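Long-range contacts in putative secreted endoglycosylceramidase (Rhodococcus hoagii, PDB 6JYZ), which probably hydrolyses glycosidic bonds of glycosphingolipids, acting as a secreted endogalactosylceramidase of glycoside hydrolase family 5: residues T39-G44 / P414-V419; F346-N351 / V419-F424; R407-A412 / E433-G438; A439-L444 / G459-I464. All coordinates share one frame; numbering follows the deposited sequence.

Contact 1: T39-G44 / P414-V419; sequences TVLLRG and PGLTEV. With EDO (1,2-ethanediol), chain F.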
# COMPACT_ATOMS: atom_id res chain seq x y z
N THR A 39 -8.33 -13.86 -13.06
CA THR A 39 -8.19 -12.47 -12.69
C THR A 39 -8.27 -12.35 -11.18
O THR A 39 -9.21 -12.88 -10.54
CB THR A 39 -9.33 -11.67 -13.31
OG1 THR A 39 -9.27 -11.85 -14.72
CG2 THR A 39 -9.22 -10.21 -12.98
N VAL A 40 -7.31 -11.65 -10.56
CA VAL A 40 -7.23 -11.57 -9.12
C VAL A 40 -7.51 -10.15 -8.66
O VAL A 40 -6.80 -9.23 -9.10
CB VAL A 40 -5.87 -12.12 -8.64
CG1 VAL A 40 -5.73 -11.90 -7.13
CG2 VAL A 40 -5.76 -13.61 -8.97
N LEU A 41 -8.39 -9.96 -7.69
CA LEU A 41 -8.57 -8.68 -7.05
C LEU A 41 -7.92 -8.77 -5.69
O LEU A 41 -8.31 -9.56 -4.82
CB LEU A 41 -10.09 -8.36 -6.90
CG LEU A 41 -10.87 -8.15 -8.21
CD1 LEU A 41 -12.31 -7.84 -7.89
CD2 LEU A 41 -10.25 -7.01 -9.05
N LEU A 42 -6.94 -7.89 -5.49
CA LEU A 42 -6.15 -7.82 -4.27
C LEU A 42 -6.67 -6.67 -3.45
O LEU A 42 -6.31 -5.49 -3.76
CB LEU A 42 -4.66 -7.66 -4.59
CG LEU A 42 -4.00 -8.85 -5.30
CD1 LEU A 42 -2.60 -8.43 -5.71
CD2 LEU A 42 -4.00 -10.08 -4.37
N ARG A 43 -7.51 -6.92 -2.44
CA ARG A 43 -8.09 -5.86 -1.62
C ARG A 43 -7.74 -6.11 -0.18
O ARG A 43 -7.91 -7.23 0.34
CB ARG A 43 -9.60 -5.88 -1.84
CG ARG A 43 -9.81 -5.35 -3.27
CD ARG A 43 -11.27 -5.10 -3.52
NE ARG A 43 -11.47 -4.63 -4.89
CZ ARG A 43 -12.70 -4.50 -5.31
NH1 ARG A 43 -13.71 -4.77 -4.49
NH2 ARG A 43 -12.90 -4.18 -6.57
N GLY A 44 -7.28 -5.07 0.51
CA GLY A 44 -6.85 -5.28 1.89
C GLY A 44 -6.42 -3.97 2.52
O GLY A 44 -7.00 -2.91 2.22
N PRO A 414 -11.99 -16.62 -13.40
CA PRO A 414 -11.43 -16.73 -14.74
C PRO A 414 -12.17 -15.84 -15.73
O PRO A 414 -13.41 -15.83 -15.80
CB PRO A 414 -11.64 -18.22 -15.13
CG PRO A 414 -12.82 -18.57 -14.38
CD PRO A 414 -12.78 -17.83 -13.03
N GLY A 415 -11.47 -15.04 -16.51
CA GLY A 415 -12.12 -14.20 -17.51
C GLY A 415 -13.12 -13.26 -16.87
O GLY A 415 -14.14 -12.98 -17.49
N LEU A 416 -12.85 -12.66 -15.70
CA LEU A 416 -13.76 -11.71 -15.09
C LEU A 416 -14.05 -10.57 -16.04
O LEU A 416 -13.11 -10.00 -16.62
CB LEU A 416 -13.07 -11.18 -13.83
CG LEU A 416 -13.88 -10.25 -12.98
CD1 LEU A 416 -15.09 -10.95 -12.31
CD2 LEU A 416 -12.97 -9.65 -11.90
N THR A 417 -15.32 -10.19 -16.18
CA THR A 417 -15.69 -9.06 -17.04
C THR A 417 -16.37 -7.95 -16.28
O THR A 417 -16.26 -6.80 -16.75
CB THR A 417 -16.52 -9.49 -18.26
OG1 THR A 417 -17.68 -10.12 -17.74
CG2 THR A 417 -15.76 -10.40 -19.21
N GLU A 418 -17.10 -8.20 -15.20
CA GLU A 418 -17.82 -7.15 -14.54
C GLU A 418 -17.92 -7.49 -13.08
O GLU A 418 -18.15 -8.64 -12.70
CB GLU A 418 -19.25 -7.08 -15.10
CG GLU A 418 -19.37 -6.50 -16.47
CD GLU A 418 -20.80 -6.31 -16.98
OE1 GLU A 418 -21.72 -6.16 -16.14
OE2 GLU A 418 -20.98 -6.31 -18.22
N VAL A 419 -17.79 -6.48 -12.24
CA VAL A 419 -17.95 -6.56 -10.82
C VAL A 419 -18.85 -5.43 -10.37
O VAL A 419 -18.56 -4.26 -10.71
CB VAL A 419 -16.59 -6.44 -10.08
CG1 VAL A 419 -16.77 -6.58 -8.60
CG2 VAL A 419 -15.62 -7.48 -10.61
C1 EDO F . -22.36 -7.48 -12.79
O1 EDO F . -22.38 -7.84 -14.17
C2 EDO F . -23.34 -8.33 -12.12
O2 EDO F . -24.57 -8.52 -12.79
O HOH W 1 -8.80 -14.08 -16.25
O HOH W 2 -10.38 -9.90 -16.23
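Thr39 and Leu416 meet with their side chains crossing at about a right angle, and the closest carbons are the two CB atoms, Thr39 CB and Leu416 CB, 3.8 Å apart. The threonine turns a different branch to each part of its partner. Its CG2 lies anti to the backbone N (OG1 at chi1 -58°) and leans on the leucine, 3.9 Å from Leu416 CD2, while OG1 swings out toward the backbone of Gly415 and Leu416. There two waters lie between the two segments. Each lies 2.7 Å from Thr39 OG1; one accepts the N-H of Gly415 at 2.8 Å from Gly415 N, and the other donates to the carbonyl of Leu416, 2.8 Å from Leu416 O. The hydroxyl thus reaches the backbone on both sides of the Gly415-Leu416 peptide through solvent, not directly.

Further along, Leu41 points the same way as Thr39 and brings up one methyl. Leu41 CD1 is 4.4 Å from Leu416 CD2 and 4.3 Å from Val419 CG2, so the end of one leucine touches two side chains of the facing strand. The same methyl lies over a face of the Arg43 guanidinium near its rim, and Leu41 also packs on Tyr409 and Pro410. Away from this interface, Glu418 OE1 accepts a hydrogen bond from an ethanediol, probably left by the crystallisation liquor. A classic beta bulge sets Thr417 and Glu418 together opposite Arg425. The arrangement joins the first strand of the family 5 (beta/alpha)8 barrel to the edge strand 416-420 of the C-terminal beta-sandwich.

Contact 2: F346-N351 / V419-F424; sequences FVDAMN and VATEGF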
# COMPACT_ATOMS: atom_id res chain seq x y z
N PHE A 346 -15.94 4.99 -3.23
CA PHE A 346 -14.63 4.46 -3.61
C PHE A 346 -14.67 2.96 -3.97
O PHE A 346 -14.16 2.56 -4.97
CB PHE A 346 -13.67 4.80 -2.48
CG PHE A 346 -12.23 4.57 -2.90
CD1 PHE A 346 -11.65 3.30 -2.94
CD2 PHE A 346 -11.44 5.66 -3.29
CE1 PHE A 346 -10.35 3.10 -3.35
CE2 PHE A 346 -10.12 5.45 -3.69
CZ PHE A 346 -9.59 4.18 -3.73
N VAL A 347 -15.30 2.20 -3.04
CA VAL A 347 -15.42 0.76 -3.34
C VAL A 347 -16.22 0.50 -4.63
O VAL A 347 -15.84 -0.35 -5.44
CB VAL A 347 -15.98 0.03 -2.11
CG1 VAL A 347 -16.19 -1.47 -2.46
CG2 VAL A 347 -15.06 0.20 -0.92
N ASP A 348 -17.29 1.30 -4.82
CA ASP A 348 -18.02 1.15 -6.06
C ASP A 348 -17.15 1.36 -7.27
O ASP A 348 -17.25 0.64 -8.25
CB ASP A 348 -19.18 2.16 -6.16
CG ASP A 348 -20.35 1.98 -5.19
OD1 ASP A 348 -20.40 0.99 -4.43
OD2 ASP A 348 -21.20 2.96 -5.14
N ALA A 349 -16.25 2.38 -7.19
CA ALA A 349 -15.39 2.64 -8.33
C ALA A 349 -14.30 1.55 -8.50
O ALA A 349 -13.94 1.21 -9.61
CB ALA A 349 -14.75 4.02 -8.12
N MET A 350 -13.81 0.98 -7.36
CA MET A 350 -12.92 -0.18 -7.50
C MET A 350 -13.58 -1.32 -8.29
O MET A 350 -12.92 -2.03 -9.01
CB MET A 350 -12.43 -0.71 -6.15
CG MET A 350 -11.63 0.37 -5.35
SD MET A 350 -11.22 -0.35 -3.64
CE MET A 350 -9.99 -0.83 -4.36
N ASN A 351 -14.89 -1.49 -8.02
CA ASN A 351 -15.60 -2.54 -8.75
C ASN A 351 -15.84 -2.17 -10.21
O ASN A 351 -15.53 -2.99 -11.08
CB ASN A 351 -16.94 -2.79 -8.06
CG ASN A 351 -16.83 -3.46 -6.74
OD1 ASN A 351 -15.82 -4.14 -6.47
ND2 ASN A 351 -17.89 -3.37 -5.92
N VAL A 419 -17.79 -6.48 -12.24
CA VAL A 419 -17.95 -6.56 -10.82
C VAL A 419 -18.85 -5.43 -10.37
O VAL A 419 -18.56 -4.26 -10.71
CB VAL A 419 -16.59 -6.44 -10.08
CG1 VAL A 419 -16.77 -6.58 -8.60
CG2 VAL A 419 -15.62 -7.48 -10.61
N ALA A 420 -19.90 -5.73 -9.64
CA ALA A 420 -20.87 -4.75 -9.18
C ALA A 420 -21.29 -5.10 -7.78
O ALA A 420 -20.91 -6.14 -7.19
CB ALA A 420 -22.05 -4.68 -10.14
N THR A 421 -22.07 -4.22 -7.13
CA THR A 421 -22.51 -4.45 -5.78
C THR A 421 -23.31 -5.77 -5.66
O THR A 421 -23.08 -6.50 -4.70
CB THR A 421 -23.34 -3.28 -5.26
OG1 THR A 421 -22.43 -2.16 -5.26
CG2 THR A 421 -23.76 -3.50 -3.84
N GLU A 422 -24.10 -6.06 -6.66
CA GLU A 422 -24.94 -7.27 -6.66
C GLU A 422 -24.20 -8.50 -7.12
O GLU A 422 -24.83 -9.57 -7.14
CB GLU A 422 -26.12 -7.06 -7.60
CG GLU A 422 -25.74 -6.62 -9.01
CD GLU A 422 -25.47 -5.12 -9.40
OE1 GLU A 422 -25.16 -4.12 -8.49
OE2 GLU A 422 -25.58 -4.90 -10.67
N GLY A 423 -22.97 -8.44 -7.57
CA GLY A 423 -22.21 -9.64 -7.85
C GLY A 423 -21.34 -9.46 -9.07
O GLY A 423 -20.92 -8.34 -9.42
N PHE A 424 -20.95 -10.54 -9.73
CA PHE A 424 -19.90 -10.50 -10.74
C PHE A 424 -20.14 -11.48 -11.85
O PHE A 424 -20.98 -12.41 -11.66
CB PHE A 424 -18.48 -10.71 -10.14
CG PHE A 424 -18.35 -12.03 -9.38
CD1 PHE A 424 -18.71 -12.18 -8.06
CD2 PHE A 424 -17.83 -13.11 -10.07
CE1 PHE A 424 -18.57 -13.41 -7.42
CE2 PHE A 424 -17.69 -14.35 -9.41
CZ PHE A 424 -18.07 -14.50 -8.13
O HOH W 3 -22.83 0.06 -3.61
O HOH W 4 -16.76 -4.06 -13.48
O HOH W 5 -20.06 -1.74 -6.72
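Asn351 and Val419 carry the direct packing, their side chains crossing at about a right angle. The valine methyl CG1 comes up to the amide, with Val419 CG1 3.4 Å from Asn351 OD1, while Asn351 CB sits 3.4 Å from Val419 O. The two backbone carbonyls also come close, Asn351 O and Val419 O being 3.3 Å apart; both are acceptors, and a water accepts from Val419 N and probably donates to Asn351 O. The polar side chains meet through solvent too. One water takes the N-H of Asn351 ND2 at 2.8 Å and is hydrogen-bonded to Thr421 OG1; another donates to Asp348 OD1 at 2.7 Å and likewise bonds Thr421 OG1. The threonine hydroxyl is therefore shared by two waters, one for each helix side chain, and lies 3.8 Å from Asp348 OD1 itself.

The elements joined are the barrel helix 336-353 and the hairpin made by strands 416-420 and 423-428 of the C-terminal sandwich. A type I turn from Ala420 to Gly423 reverses the hairpin, closed by Ala420 N to Gly423 O at 2.8 Å and Gly423 N to Ala420 O at 3.1 Å, and this puts Thr421 at the tip beside the helix.

Behind this first shell, two arginines set the polar ends. With CG anti to the carbonyl carbon (chi1 -71°), the Asn351 amide comes to lie against Val419 CG1 and within reach of Arg43, whose NH2 bonds Asn351 OD1 and fixes the amide with ND2 turned to the water. Arg407 forms a salt bridge with Asp348 OD1. On the barrel side of the helix, Phe346 stacks on Trp330 and meets Phe311 edge-to-face.

Contact 3: R407-A412 / E433-G438; sequences RAYPRA and EAWYPG. With IPA (isopropyl alcohol), chain C.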
# COMPACT_ATOMS: atom_id res chain seq x y z
N ARG A 407 -17.02 -5.47 2.07
CA ARG A 407 -18.00 -5.82 1.05
C ARG A 407 -17.57 -7.01 0.22
O ARG A 407 -16.40 -7.24 -0.09
CB ARG A 407 -18.31 -4.62 0.15
CG ARG A 407 -19.28 -3.65 0.85
CD ARG A 407 -19.34 -2.27 0.20
NE ARG A 407 -19.64 -2.35 -1.21
CZ ARG A 407 -19.68 -1.29 -2.06
NH1 ARG A 407 -19.56 -0.05 -1.57
NH2 ARG A 407 -19.77 -1.51 -3.36
N ALA A 408 -18.56 -7.79 -0.23
CA ALA A 408 -18.36 -8.98 -1.03
C ALA A 408 -17.56 -8.66 -2.30
O ALA A 408 -17.79 -7.59 -2.95
CB ALA A 408 -19.75 -9.55 -1.43
N TYR A 409 -16.70 -9.57 -2.73
CA TYR A 409 -16.00 -9.43 -4.00
C TYR A 409 -15.46 -10.77 -4.45
O TYR A 409 -15.18 -11.63 -3.61
CB TYR A 409 -14.83 -8.39 -3.92
CG TYR A 409 -13.62 -8.82 -3.10
CD1 TYR A 409 -13.70 -8.91 -1.73
CD2 TYR A 409 -12.45 -9.15 -3.73
CE1 TYR A 409 -12.62 -9.34 -0.96
CE2 TYR A 409 -11.34 -9.56 -2.98
CZ TYR A 409 -11.44 -9.67 -1.61
OH TYR A 409 -10.33 -10.07 -0.88
N PRO A 410 -15.19 -10.93 -5.73
CA PRO A 410 -14.49 -12.13 -6.24
C PRO A 410 -12.99 -11.96 -6.02
O PRO A 410 -12.36 -11.01 -6.57
CB PRO A 410 -14.85 -12.18 -7.73
CG PRO A 410 -15.08 -10.69 -8.08
CD PRO A 410 -15.67 -10.05 -6.85
N ARG A 411 -12.39 -12.83 -5.25
CA ARG A 411 -10.94 -12.87 -5.07
C ARG A 411 -10.23 -13.29 -6.34
O ARG A 411 -9.20 -12.70 -6.76
CB ARG A 411 -10.56 -13.82 -3.93
CG ARG A 411 -11.11 -13.42 -2.57
CD ARG A 411 -11.00 -14.65 -1.62
NE ARG A 411 -9.65 -15.21 -1.49
CZ ARG A 411 -8.82 -15.05 -0.46
NH1 ARG A 411 -9.16 -14.37 0.60
NH2 ARG A 411 -7.64 -15.59 -0.59
N ALA A 412 -10.74 -14.31 -7.01
CA ALA A 412 -10.15 -14.87 -8.20
C ALA A 412 -11.26 -15.40 -9.10
O ALA A 412 -12.16 -16.11 -8.58
CB ALA A 412 -9.15 -15.98 -7.86
N GLU A 433 -13.27 -18.05 -6.79
CA GLU A 433 -13.20 -17.92 -5.36
C GLU A 433 -13.71 -16.56 -4.95
O GLU A 433 -13.20 -15.54 -5.48
CB GLU A 433 -11.78 -18.06 -4.87
CG GLU A 433 -11.25 -19.46 -5.14
CD GLU A 433 -9.81 -19.69 -4.66
OE1 GLU A 433 -9.47 -19.28 -3.52
OE2 GLU A 433 -9.09 -20.38 -5.38
N ALA A 434 -14.70 -16.46 -4.09
CA ALA A 434 -15.28 -15.18 -3.73
C ALA A 434 -15.51 -15.08 -2.24
O ALA A 434 -15.69 -16.12 -1.54
CB ALA A 434 -16.53 -14.90 -4.52
N TRP A 435 -15.57 -13.85 -1.73
CA TRP A 435 -15.85 -13.54 -0.33
C TRP A 435 -17.20 -12.87 -0.19
O TRP A 435 -17.56 -12.00 -0.98
CB TRP A 435 -14.77 -12.52 0.13
CG TRP A 435 -15.12 -11.77 1.37
CD1 TRP A 435 -15.56 -10.47 1.46
CD2 TRP A 435 -15.13 -12.24 2.75
NE1 TRP A 435 -15.82 -10.10 2.76
CE2 TRP A 435 -15.59 -11.18 3.57
CE3 TRP A 435 -14.74 -13.46 3.34
CZ2 TRP A 435 -15.61 -11.31 4.97
CZ3 TRP A 435 -14.77 -13.56 4.73
CH2 TRP A 435 -15.20 -12.50 5.52
N TYR A 436 -17.89 -13.21 0.92
CA TYR A 436 -19.11 -12.52 1.31
C TYR A 436 -19.07 -12.26 2.81
O TYR A 436 -18.79 -13.21 3.55
CB TYR A 436 -20.39 -13.35 1.01
CG TYR A 436 -20.56 -13.67 -0.45
CD1 TYR A 436 -19.90 -14.74 -1.03
CD2 TYR A 436 -21.32 -12.83 -1.23
CE1 TYR A 436 -19.93 -14.95 -2.38
CE2 TYR A 436 -21.40 -13.06 -2.61
CZ TYR A 436 -20.69 -14.10 -3.17
OH TYR A 436 -20.69 -14.28 -4.53
N PRO A 437 -19.32 -11.06 3.32
CA PRO A 437 -19.26 -10.82 4.76
C PRO A 437 -20.55 -11.22 5.45
O PRO A 437 -21.63 -11.21 4.84
CB PRO A 437 -19.12 -9.27 4.85
CG PRO A 437 -19.87 -8.77 3.60
CD PRO A 437 -19.57 -9.83 2.55
N GLY A 438 -20.41 -11.43 6.76
CA GLY A 438 -21.57 -11.45 7.66
C GLY A 438 -21.99 -12.86 8.01
O GLY A 438 -21.68 -13.85 7.35
C1 IPA C . -6.91 -15.00 -4.69
C2 IPA C . -7.18 -16.48 -4.41
C3 IPA C . -6.02 -17.22 -3.82
O2 IPA C . -8.23 -16.62 -3.45
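Tyr409 and Trp435 form a hydrogen-bonded antiparallel pair: Trp435 N to Tyr409 O is 2.9 Å and nearly straight (177°), and Tyr409 N to Trp435 O is 3.1 Å and more bent. Further on the register slips, the strand carrying an extra residue where Arg411 and Ala412 share Glu433 as partner in a classic beta bulge. Glu433 O takes a good bond from Ala412 N (3.1 Å) and a weak one from Arg411 N, and Glu433 N returns one to Ala412 O at 2.9 Å.

Among the side chains, the Tyr409 and Trp435 rings meet rim to rim with planes 54° apart, neither covering the other's face. Ala408 CB touches Tyr436 CD2 of the facing strand at 3.6 Å.

The charged groups of Arg411 and Glu433 do not meet directly. An isopropanol, probably from the crystallisation liquor, bridges them: its O2 lies at the guanidinium edge, 2.8 Å from Arg411 NE, and donates to Glu433 OE1 at 2.9 Å. Glu433 also has salt bridges to Arg38 and Arg462.

Strand 409-414 thus lies between barrel strand 38-47 and strand 431-437, which in turn pairs with strand 460-467; Phe424 of strand 423-428 covers Pro410, Ala434 and Tyr436.

Contact 4: A439-L444 / G459-I464; sequences AERPQL and GGWRLI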
# COMPACT_ATOMS: atom_id res chain seq x y z
N ALA A 439 -22.77 -12.90 9.11
CA ALA A 439 -23.19 -14.19 9.62
C ALA A 439 -24.30 -14.83 8.78
O ALA A 439 -24.30 -16.05 8.69
CB ALA A 439 -23.65 -14.00 11.06
N GLU A 440 -25.15 -14.04 8.11
CA GLU A 440 -26.27 -14.58 7.34
C GLU A 440 -25.72 -15.21 6.06
O GLU A 440 -24.85 -14.62 5.40
CB GLU A 440 -27.18 -13.42 6.93
CG GLU A 440 -27.38 -12.38 8.04
CD GLU A 440 -26.26 -11.39 8.40
OE1 GLU A 440 -25.40 -11.03 7.53
OE2 GLU A 440 -26.26 -10.93 9.58
N ARG A 441 -26.26 -16.36 5.65
CA ARG A 441 -25.82 -17.04 4.45
C ARG A 441 -26.12 -16.19 3.22
O ARG A 441 -27.24 -15.73 2.96
CB ARG A 441 -26.57 -18.36 4.25
CG ARG A 441 -25.93 -19.32 3.26
CD ARG A 441 -26.54 -20.73 3.35
NE ARG A 441 -26.27 -21.47 2.12
CZ ARG A 441 -26.84 -21.20 0.93
NH1 ARG A 441 -27.71 -20.19 0.78
NH2 ARG A 441 -26.50 -21.94 -0.12
N PRO A 442 -25.12 -16.03 2.32
CA PRO A 442 -25.34 -15.34 1.07
C PRO A 442 -26.44 -16.11 0.33
O PRO A 442 -26.47 -17.36 0.33
CB PRO A 442 -23.99 -15.50 0.31
CG PRO A 442 -23.03 -15.74 1.38
CD PRO A 442 -23.74 -16.55 2.45
N GLN A 443 -27.29 -15.36 -0.31
CA GLN A 443 -28.39 -15.89 -1.11
C GLN A 443 -28.06 -15.54 -2.53
O GLN A 443 -28.20 -14.41 -2.94
CB GLN A 443 -29.71 -15.34 -0.58
CG GLN A 443 -30.04 -15.83 0.81
CD GLN A 443 -30.30 -17.30 0.89
OE1 GLN A 443 -30.43 -17.94 -0.14
NE2 GLN A 443 -30.34 -17.84 2.09
N LEU A 444 -27.57 -16.53 -3.31
CA LEU A 444 -26.97 -16.25 -4.61
C LEU A 444 -27.67 -16.95 -5.77
O LEU A 444 -28.28 -18.03 -5.50
CB LEU A 444 -25.51 -16.75 -4.60
CG LEU A 444 -24.69 -16.15 -3.44
CD1 LEU A 444 -23.28 -16.76 -3.47
CD2 LEU A 444 -24.64 -14.62 -3.59
N GLY A 459 -16.01 -14.45 10.14
CA GLY A 459 -16.50 -13.16 9.68
C GLY A 459 -17.37 -13.17 8.37
O GLY A 459 -17.84 -12.13 7.95
N GLY A 460 -17.55 -14.31 7.78
CA GLY A 460 -18.29 -14.33 6.53
C GLY A 460 -18.29 -15.70 5.96
O GLY A 460 -18.40 -16.69 6.67
N TRP A 461 -18.17 -15.75 4.62
CA TRP A 461 -18.35 -16.91 3.82
C TRP A 461 -17.39 -16.89 2.66
O TRP A 461 -17.13 -15.83 2.09
CB TRP A 461 -19.76 -16.99 3.24
CG TRP A 461 -20.80 -16.97 4.30
CD1 TRP A 461 -21.27 -15.89 4.99
CD2 TRP A 461 -21.49 -18.13 4.77
NE1 TRP A 461 -22.18 -16.32 5.92
CE2 TRP A 461 -22.38 -17.66 5.77
CE3 TRP A 461 -21.48 -19.49 4.44
CZ2 TRP A 461 -23.20 -18.54 6.48
CZ3 TRP A 461 -22.33 -20.36 5.10
CH2 TRP A 461 -23.18 -19.86 6.10
N ARG A 462 -16.88 -18.06 2.29
CA ARG A 462 -16.08 -18.22 1.07
C ARG A 462 -16.84 -19.07 0.11
O ARG A 462 -17.36 -20.17 0.47
CB ARG A 462 -14.73 -18.84 1.40
CG ARG A 462 -13.81 -17.85 2.08
CD ARG A 462 -13.20 -16.84 1.05
NE ARG A 462 -12.36 -17.53 0.08
CZ ARG A 462 -11.10 -17.82 0.23
NH1 ARG A 462 -10.51 -17.47 1.36
NH2 ARG A 462 -10.48 -18.46 -0.75
N LEU A 463 -16.95 -18.68 -1.15
CA LEU A 463 -17.56 -19.39 -2.22
C LEU A 463 -16.48 -19.97 -3.12
O LEU A 463 -15.51 -19.26 -3.48
CB LEU A 463 -18.49 -18.45 -2.99
CG LEU A 463 -18.94 -19.00 -4.33
CD1 LEU A 463 -20.06 -20.00 -4.21
CD2 LEU A 463 -19.43 -17.84 -5.21
N ILE A 464 -16.67 -21.20 -3.54
CA ILE A 464 -15.91 -21.80 -4.61
C ILE A 464 -16.84 -22.41 -5.61
O ILE A 464 -17.97 -22.79 -5.29
CB ILE A 464 -14.90 -22.83 -4.08
CG1 ILE A 464 -13.95 -22.27 -3.03
CG2 ILE A 464 -14.13 -23.51 -5.20
CD1 ILE A 464 -12.80 -21.49 -3.55
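Pro442 and Arg441, in the loop that carries the chain from strand 431-437 to strand 444-447, lie over one face of Trp461 on strand 460-467 in a pair of CH-pi contacts. Pro442 CD stands 3.5 Å from the centroid of the five-membered ring of Trp461, only 8° off the normal, so this CD carbon sits almost straight above the pyrrole part, the proline side chain as a whole crossing the indole at a slant. Arg441 covers the benzo part with its aliphatic stem: Arg441 CG is 4.2 Å from the centroid of the six-membered ring of Trp461, 18° off the normal. Having CG anti to the backbone N (chi1 -164°) sends the arginine chain across the indole at about a right angle, and the guanidinium ends up steeply inclined to the ring instead of stacked on it. Arg441 CA rests on the same face, 3.6 Å from Trp461 CZ2.

The loop crosses between the two sheets of the C-terminal beta-sandwich, strand 460-467 belonging to one and strand 444-447 to the other. Where it enters the second sheet, Leu444 points inward, and Leu444 CD1 meets Leu463 CD2 at 4.4 Å; Val473 of strand 471-475 touches both leucines.

Backbone oxygens lie at the rim of the indole. Ala439 O sits near the ring plane and is hydrogen-bonded to Arg456, whereas the indole N-H makes a weak hydrogen bond to Gly438 O. Tyr436, which pairs with Trp461 through the backbone, packs on Pro442 as well. Alternation along the strand turns Arg462 the other way, where it forms a salt bridge with Glu433.

The four contacts run outward from the barrel into the C-terminal sandwich. Contacts 1 and 2, centres about 10 Å apart, share Val419 and are tied by Arg43 NH2 to Asn351 OD1 at 2.9 Å. Contact 3 borders both: Leu41 N is 3.0 Å from Arg411 O, pairing barrel strand 38-47 with strand 409-414, and Arg407 NH2 is 2.8 Å from Asp348 OD1 of contact 2. Contact 4 adjoins contact 3, Tyr436 O lying 2.8 Å from Trp461 N, but stays about 10 Å, nearest atoms, from contact 1. The sandwich joins at the start of strand 38-47, whereas family 5 active sites lie at the C-terminal ends of the barrel strands.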